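Local coordinates for protein AvrRpt2 (Erwinia amylovora, PDB 6HQZ) that probably acts as a papain-like C70 cysteine protease, a type III effector that the fire blight pathogen delivers into plant cells, at residues Val11-Glu16 against His122-Gly127; Tyr22-Met27 against Met106-Gly111; Pro92-Trp97 against Ala148-Glu153. All blocks are in the same frame, centred on the assembly; numbering follows the deposited sequence.

Interaction 1. Residues Val11-Glu16 against His122-Gly127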
# COMPACT_ATOMS: atom_id res chain seq x y z
N VAL A 11 21.88 6.49 2.14
CA VAL A 11 23.26 6.22 1.81
C VAL A 11 23.59 7.19 0.64
O VAL A 11 22.80 7.23 -0.30
CB VAL A 11 23.46 4.73 1.37
CG1 VAL A 11 24.90 4.47 0.97
CG2 VAL A 11 23.01 3.76 2.50
N SER A 12 24.67 7.97 0.78
CA SER A 12 25.15 8.87 -0.28
C SER A 12 26.09 8.15 -1.24
O SER A 12 26.76 7.18 -0.88
CB SER A 12 25.86 10.09 0.34
OG SER A 12 26.99 9.76 1.11
N GLN A 13 26.15 8.62 -2.49
CA GLN A 13 27.08 8.04 -3.46
C GLN A 13 28.31 8.83 -3.15
O GLN A 13 28.25 10.03 -2.85
CB GLN A 13 26.61 8.24 -4.91
CG GLN A 13 26.64 9.66 -5.40
CD GLN A 13 26.01 9.80 -6.83
OE1 GLN A 13 24.81 10.00 -6.98
NE2 GLN A 13 26.83 9.58 -7.83
N GLN A 14 29.45 8.24 -3.14
CA GLN A 14 30.48 9.20 -2.77
C GLN A 14 31.15 9.82 -4.00
O GLN A 14 30.51 10.68 -4.67
CB GLN A 14 31.30 8.73 -1.58
CG GLN A 14 30.49 8.96 -0.29
CD GLN A 14 30.43 10.45 0.18
OE1 GLN A 14 31.47 11.13 0.31
NE2 GLN A 14 29.24 10.93 0.47
N ASN A 15 32.34 9.35 -4.29
CA ASN A 15 33.08 9.67 -5.50
C ASN A 15 33.52 8.32 -6.05
O ASN A 15 34.66 8.09 -6.36
CB ASN A 15 34.28 10.54 -5.15
CG ASN A 15 33.87 11.88 -4.58
OD1 ASN A 15 32.94 12.54 -5.09
ND2 ASN A 15 34.57 12.30 -3.53
N GLU A 16 32.53 7.44 -6.14
CA GLU A 16 32.67 6.09 -6.64
C GLU A 16 32.03 5.98 -8.03
O GLU A 16 31.06 6.65 -8.33
CB GLU A 16 31.94 5.15 -5.66
CG GLU A 16 32.39 3.72 -5.85
CD GLU A 16 31.63 2.70 -5.01
OE1 GLU A 16 32.14 1.56 -4.88
OE2 GLU A 16 30.53 3.03 -4.49
N HIS A 122 15.00 9.43 -1.52
CA HIS A 122 16.37 9.59 -1.11
C HIS A 122 17.19 9.72 -2.41
O HIS A 122 17.18 8.83 -3.23
CB HIS A 122 16.92 8.34 -0.41
CG HIS A 122 16.45 8.18 1.00
ND1 HIS A 122 15.87 9.21 1.71
CD2 HIS A 122 16.51 7.13 1.84
CE1 HIS A 122 15.55 8.78 2.92
NE2 HIS A 122 15.98 7.53 3.04
N ASP A 123 17.97 10.79 -2.50
CA ASP A 123 18.84 11.06 -3.66
C ASP A 123 20.29 10.91 -3.19
O ASP A 123 20.78 11.68 -2.37
CB ASP A 123 18.58 12.45 -4.17
CG ASP A 123 19.32 12.76 -5.49
OD1 ASP A 123 20.52 12.50 -5.60
OD2 ASP A 123 18.72 13.34 -6.37
N PRO A 124 20.99 9.89 -3.69
CA PRO A 124 22.31 9.64 -3.25
C PRO A 124 23.29 10.82 -3.44
O PRO A 124 24.41 10.82 -2.86
CB PRO A 124 22.77 8.45 -4.11
CG PRO A 124 21.56 7.87 -4.72
CD PRO A 124 20.48 8.90 -4.63
N GLN A 125 22.92 11.80 -4.27
CA GLN A 125 23.79 12.93 -4.45
C GLN A 125 23.26 14.23 -3.93
O GLN A 125 23.99 15.16 -3.88
CB GLN A 125 24.20 13.06 -5.92
CG GLN A 125 25.30 14.03 -6.17
CD GLN A 125 26.46 14.06 -5.15
OE1 GLN A 125 27.15 13.05 -4.97
NE2 GLN A 125 26.75 15.24 -4.55
N ARG A 126 22.00 14.29 -3.55
CA ARG A 126 21.41 15.47 -3.05
C ARG A 126 20.90 15.39 -1.64
O ARG A 126 20.88 16.43 -0.97
CB ARG A 126 20.29 15.90 -3.97
CG ARG A 126 20.84 16.38 -5.27
CD ARG A 126 21.33 17.78 -5.04
NE ARG A 126 21.34 18.46 -6.30
CZ ARG A 126 22.27 18.25 -7.21
NH1 ARG A 126 23.30 17.44 -6.93
NH2 ARG A 126 22.18 18.91 -8.33
N GLY A 127 20.62 14.19 -1.14
CA GLY A 127 20.26 14.03 0.24
C GLY A 127 19.00 13.22 0.49
O GLY A 127 18.22 12.88 -0.45
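Gln13, in the loop that leads into helix 19-27, docks on the turn of Pro124 and Gln125 that follows strand 118-123 of the papain-like protease fold. One backbone bond joins the two segments: Gln13 N donates to Pro124 O at 2.8 Å, almost straight at hydrogen (167°). The same carbonyl oxygen meets Ser12 CA at 3.3 Å in a CA-H...O contact. Gln13 CG lies between the backbone N and the carbonyl carbon (chi1 68°), and the extended chain beyond it runs over Pro124 to Gln125. There Gln13 OE1 rests on Gln125 CB at 3.3 Å, and Gln13 CG touches Gln125 OE1 at 3.5 Å. The two side chains cross at about a right angle, with amide planes 67° apart. Neither amide bonds the other. The turn has its own support. Asp123 OD1 accepts from Gln125 N at 2.8 Å through its anti lone pair, and Asp123 O takes both Arg126 N and Gly127 N. On the other segment, Gln14 NE2 donates to Ser12 OG at 2.6 Å. Tyr10 OH also bonds Asp123 O. The contact lies at the protein surface. The turn combines an Asx turn at Asp123 with a classic beta bulge, in which Arg126 and Gly127 both face Asp123.

Interaction 2. Residues Tyr22-Met27 against Met106-Gly111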
# COMPACT_ATOMS: atom_id res chain seq x y z
N TYR A 22 25.19 1.66 -6.12
CA TYR A 22 25.59 0.97 -4.88
C TYR A 22 24.84 1.59 -3.72
O TYR A 22 24.37 0.85 -2.83
CB TYR A 22 27.09 0.98 -4.65
CG TYR A 22 27.80 0.25 -5.77
CD1 TYR A 22 27.82 -1.15 -5.79
CD2 TYR A 22 28.44 0.93 -6.81
CE1 TYR A 22 28.47 -1.86 -6.80
CE2 TYR A 22 29.09 0.24 -7.83
CZ TYR A 22 29.11 -1.16 -7.80
OH TYR A 22 29.71 -1.86 -8.78
N ALA A 23 24.70 2.91 -3.76
CA ALA A 23 23.95 3.58 -2.71
C ALA A 23 22.49 3.14 -2.66
O ALA A 23 21.98 2.84 -1.56
CB ALA A 23 24.06 5.08 -2.79
N CYS A 24 21.81 3.12 -3.82
CA CYS A 24 20.41 2.76 -3.88
C CYS A 24 20.21 1.29 -3.45
O CYS A 24 19.28 1.00 -2.72
CB CYS A 24 19.82 3.03 -5.29
SG CYS A 24 19.69 4.80 -5.64
N THR A 25 21.03 0.39 -3.93
CA THR A 25 20.84 -1.01 -3.59
C THR A 25 21.10 -1.20 -2.06
O THR A 25 20.31 -1.92 -1.44
CB THR A 25 21.70 -1.96 -4.44
OG1 THR A 25 23.05 -1.54 -4.38
CG2 THR A 25 21.25 -1.99 -5.83
N ARG A 26 22.07 -0.47 -1.47
CA ARG A 26 22.30 -0.47 -0.02
C ARG A 26 21.09 0.10 0.77
O ARG A 26 20.68 -0.49 1.79
CB ARG A 26 23.62 0.23 0.41
CG ARG A 26 24.22 -0.33 1.70
CD ARG A 26 25.72 -0.02 1.94
NE ARG A 26 26.38 0.44 0.71
CZ ARG A 26 27.33 1.36 0.62
NH1 ARG A 26 27.86 1.91 1.71
NH2 ARG A 26 27.79 1.70 -0.58
N MET A 27 20.47 1.16 0.24
CA MET A 27 19.25 1.68 0.85
C MET A 27 18.11 0.68 0.81
O MET A 27 17.27 0.72 1.71
CB MET A 27 18.83 3.01 0.26
CG MET A 27 19.81 4.12 0.54
SD MET A 27 19.19 5.73 0.04
CE MET A 27 19.87 5.91 -1.59
N MET A 106 19.90 7.53 -10.38
CA MET A 106 19.12 6.60 -9.64
C MET A 106 18.82 7.16 -8.28
O MET A 106 19.71 7.77 -7.68
CB MET A 106 19.88 5.31 -9.48
CG MET A 106 20.01 4.46 -10.70
SD MET A 106 21.03 3.05 -10.29
CE MET A 106 19.92 2.23 -9.16
N SER A 107 17.58 6.95 -7.82
CA SER A 107 17.13 7.44 -6.53
C SER A 107 16.23 6.43 -5.93
O SER A 107 15.82 5.47 -6.59
CB SER A 107 16.41 8.77 -6.68
OG SER A 107 17.30 9.79 -7.12
N VAL A 108 15.90 6.61 -4.66
CA VAL A 108 15.03 5.67 -3.96
C VAL A 108 13.76 6.28 -3.52
O VAL A 108 13.78 7.21 -2.71
CB VAL A 108 15.75 5.07 -2.71
CG1 VAL A 108 14.74 4.12 -2.01
CG2 VAL A 108 17.01 4.31 -3.12
N LEU A 109 12.66 5.76 -4.09
CA LEU A 109 11.30 6.17 -3.75
C LEU A 109 10.95 5.61 -2.39
O LEU A 109 11.08 4.39 -2.18
CB LEU A 109 10.29 5.61 -4.74
CG LEU A 109 8.85 6.09 -4.52
CD1 LEU A 109 8.66 7.62 -4.64
CD2 LEU A 109 8.03 5.30 -5.53
N THR A 110 10.50 6.48 -1.51
CA THR A 110 10.13 6.06 -0.11
C THR A 110 8.69 6.35 0.34
O THR A 110 8.22 5.75 1.34
CB THR A 110 11.06 6.69 0.93
OG1 THR A 110 10.79 8.12 1.01
CG2 THR A 110 12.51 6.34 0.60
N GLY A 111 8.05 7.36 -0.24
CA GLY A 111 6.73 7.70 0.11
C GLY A 111 6.07 8.64 -0.86
O GLY A 111 6.67 9.04 -1.84
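Cys24 and Met27, one helical turn apart, press from helix 19-27 onto the same branch of Val108. That branch, CG2, is the main bump on the strand side. It meets Met27 CE at 3.6 Å and Cys24 SG at 3.7 Å, and so fills the hollow between the two side chains. Cys24 SG sits beside the backbone N, anti to the carbonyl carbon (chi1 -70°). From there the sulfur reaches the strand backbone, 3.6 Å from Met106 O, and also touches Met106 CB at 3.9 Å. Met106 bends back at chi3 (68°), and its CE comes to 4.0 Å from Cys24 CB. The cysteine is thus bordered by Met106 on one side and Val108 on the other. This is helix-on-sheet packing in a papain-like fold: the short segments run nearly parallel, 19° apart, with axes 8.0 Å from each other at closest approach. No hydrogen bond crosses between them. Met27 also bends at chi3, and its side chain crosses that of Val108 obliquely. Strand alternation turns the CB of Met106 and Val108 to the helix, while that of Ser107 points away; Ser107 OG is hydrogen-bonded to Trp97 NE1. Pro124 of the 122-127 segment also touches Cys24, and Met94 touches it from strand 93-98.

Interaction 3. Residues Pro92-Trp97 against Ala148-Glu153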
# COMPACT_ATOMS: atom_id res chain seq x y z
N PRO A 92 10.85 0.03 -0.29
CA PRO A 92 11.44 1.07 -1.15
C PRO A 92 11.80 0.61 -2.59
O PRO A 92 12.15 -0.58 -2.86
CB PRO A 92 12.70 1.49 -0.41
CG PRO A 92 12.98 0.42 0.57
CD PRO A 92 11.71 -0.34 0.84
N ILE A 93 11.70 1.55 -3.49
CA ILE A 93 11.81 1.23 -4.91
C ILE A 93 12.87 2.17 -5.54
O ILE A 93 12.78 3.40 -5.46
CB ILE A 93 10.49 1.47 -5.64
CG1 ILE A 93 9.42 0.54 -5.15
CG2 ILE A 93 10.65 1.30 -7.16
CD1 ILE A 93 8.02 1.00 -5.48
N MET A 94 13.88 1.56 -6.13
CA MET A 94 14.91 2.36 -6.81
C MET A 94 14.54 2.58 -8.27
O MET A 94 14.23 1.61 -9.00
CB MET A 94 16.30 1.79 -6.70
CG MET A 94 16.57 0.43 -7.16
SD MET A 94 18.29 -0.03 -6.75
CE MET A 94 18.66 -0.97 -8.21
N PHE A 95 14.59 3.85 -8.65
CA PHE A 95 14.16 4.30 -9.97
C PHE A 95 15.23 5.10 -10.69
O PHE A 95 16.00 5.92 -10.12
CB PHE A 95 12.84 5.11 -9.91
CG PHE A 95 12.92 6.43 -9.25
CD1 PHE A 95 12.81 6.50 -7.88
CD2 PHE A 95 13.01 7.60 -9.96
CE1 PHE A 95 12.81 7.71 -7.22
CE2 PHE A 95 12.98 8.82 -9.31
CZ PHE A 95 12.91 8.88 -7.95
N GLY A 96 15.23 4.86 -12.00
CA GLY A 96 16.08 5.56 -12.96
C GLY A 96 15.31 6.70 -13.54
O GLY A 96 14.18 6.51 -13.94
N TRP A 97 15.95 7.88 -13.64
CA TRP A 97 15.27 9.06 -14.19
C TRP A 97 16.21 10.03 -14.80
O TRP A 97 17.40 10.02 -14.51
CB TRP A 97 14.42 9.76 -13.13
CG TRP A 97 15.18 10.34 -11.99
CD1 TRP A 97 15.78 9.68 -10.95
CD2 TRP A 97 15.36 11.75 -11.71
NE1 TRP A 97 16.31 10.58 -10.07
CE2 TRP A 97 16.01 11.85 -10.48
CE3 TRP A 97 14.94 12.92 -12.35
CZ2 TRP A 97 16.33 13.05 -9.91
CZ3 TRP A 97 15.22 14.15 -11.75
CH2 TRP A 97 15.94 14.20 -10.56
N ALA A 148 12.98 0.09 -15.01
CA ALA A 148 12.96 1.45 -14.56
C ALA A 148 12.84 1.56 -13.02
O ALA A 148 13.41 2.50 -12.45
CB ALA A 148 11.86 2.22 -15.26
N MET A 149 12.12 0.61 -12.39
CA MET A 149 11.77 0.70 -10.97
C MET A 149 12.01 -0.68 -10.40
O MET A 149 11.32 -1.64 -10.81
CB MET A 149 10.28 1.05 -10.86
CG MET A 149 9.99 2.56 -11.15
SD MET A 149 8.23 2.81 -11.25
CE MET A 149 7.77 2.66 -9.58
N LEU A 150 13.02 -0.80 -9.52
CA LEU A 150 13.42 -2.04 -8.93
C LEU A 150 13.13 -2.06 -7.44
O LEU A 150 13.22 -1.04 -6.74
CB LEU A 150 14.89 -2.34 -9.16
CG LEU A 150 15.34 -2.62 -10.59
CD1 LEU A 150 16.84 -2.86 -10.62
CD2 LEU A 150 14.65 -3.83 -11.21
N TYR A 151 12.81 -3.26 -6.96
CA TYR A 151 12.56 -3.45 -5.52
C TYR A 151 13.15 -4.73 -5.02
O TYR A 151 13.52 -5.61 -5.84
CB TYR A 151 11.05 -3.35 -5.24
CG TYR A 151 10.19 -4.46 -5.85
CD1 TYR A 151 9.94 -5.66 -5.15
CD2 TYR A 151 9.57 -4.28 -7.10
CE1 TYR A 151 9.15 -6.66 -5.72
CE2 TYR A 151 8.77 -5.25 -7.65
CZ TYR A 151 8.58 -6.44 -6.97
OH TYR A 151 7.80 -7.33 -7.56
N SER A 152 13.19 -4.85 -3.67
CA SER A 152 13.75 -6.00 -3.00
C SER A 152 12.75 -7.14 -2.89
O SER A 152 11.64 -6.94 -2.47
CB SER A 152 14.18 -5.70 -1.54
OG SER A 152 14.90 -6.85 -1.03
N GLU A 153 13.16 -8.33 -3.31
CA GLU A 153 12.40 -9.57 -3.03
C GLU A 153 12.77 -10.22 -1.69
O GLU A 153 12.12 -11.21 -1.30
CB GLU A 153 12.57 -10.57 -4.17
CG GLU A 153 11.84 -10.14 -5.43
CD GLU A 153 11.78 -11.25 -6.47
OE1 GLU A 153 12.80 -11.99 -6.64
OE2 GLU A 153 10.71 -11.37 -7.12
O HOH W 1 12.01 -2.81 -1.65
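Met94 and Leu150 form an antiparallel hydrogen-bonded pair between strands 93-97 and 149-152, whose axes come within 4.5 Å at 160°. Met94 N donates to Leu150 O at 2.8 Å, in the carbonyl plane but bent at hydrogen (146°). The return bond, Leu150 N to Met94 O, is 2.7 Å and nearly straight. Gly96 N adds a third bond, to Ala148 O at 3.0 Å. Phe95 and Met149 make the non-hydrogen-bonded pair between them. Beyond Ile93 a water lies between Pro92 O and Ser152 N; its bond to Pro92 O is short.

Side chains meet on both faces of the sheet. On one, Met94 CE touches Leu150 CD1 at 3.6 Å. Met94 CG lies between the backbone N and the carbonyl carbon (chi1 57°), and this puts it 3.8 Å from Leu150 CB. Met94 also reaches Trp21, Cys24 and Thr25 of helix 19-27. On the other face, Ile93 CG2 packs diagonally on Met149 CB at 3.7 Å. Phe95 adds its CB, 4.0 Å from Met149 CG, while its ring leads away and meets Phe137 edge-to-face. The Tyr151 ring likewise leads away and stacks with His90.

Strand 149-152 lies between strands 93-98 and 67-69, and the Met149 backbone also bonds that of Val70. The paired peptide groups satisfy one another in a buried place, and the side chains across the join are mostly apolar. The chemistry implies that backbone bonds set the register, while each face carries a few carbon-to-carbon contacts, made by methyl and methylene groups.

All three contacts reach one antiparallel sheet, with strands 149-152, 93-98, 104-113 and 118-123 as successive neighbours. Interactions 2 and 3 have centres about 7 Å apart, interactions 1 and 2 about 9 Å, and interactions 1 and 3 about 16 Å. Backbone bonds tie them together: His122 N lies 2.8 Å from Val108 O, and Leu109 N lies 2.7 Å from Ile93 O. Along the chain, interaction 2 is nested inside the loop closed by interaction 1, and interaction 3 crosses both. N-terminal loop and helix segments are thus joined to later strands, and the C-terminal strand is drawn back into the sheet. Together they connect the start, middle and end of this papain-like protease chain through one sheet.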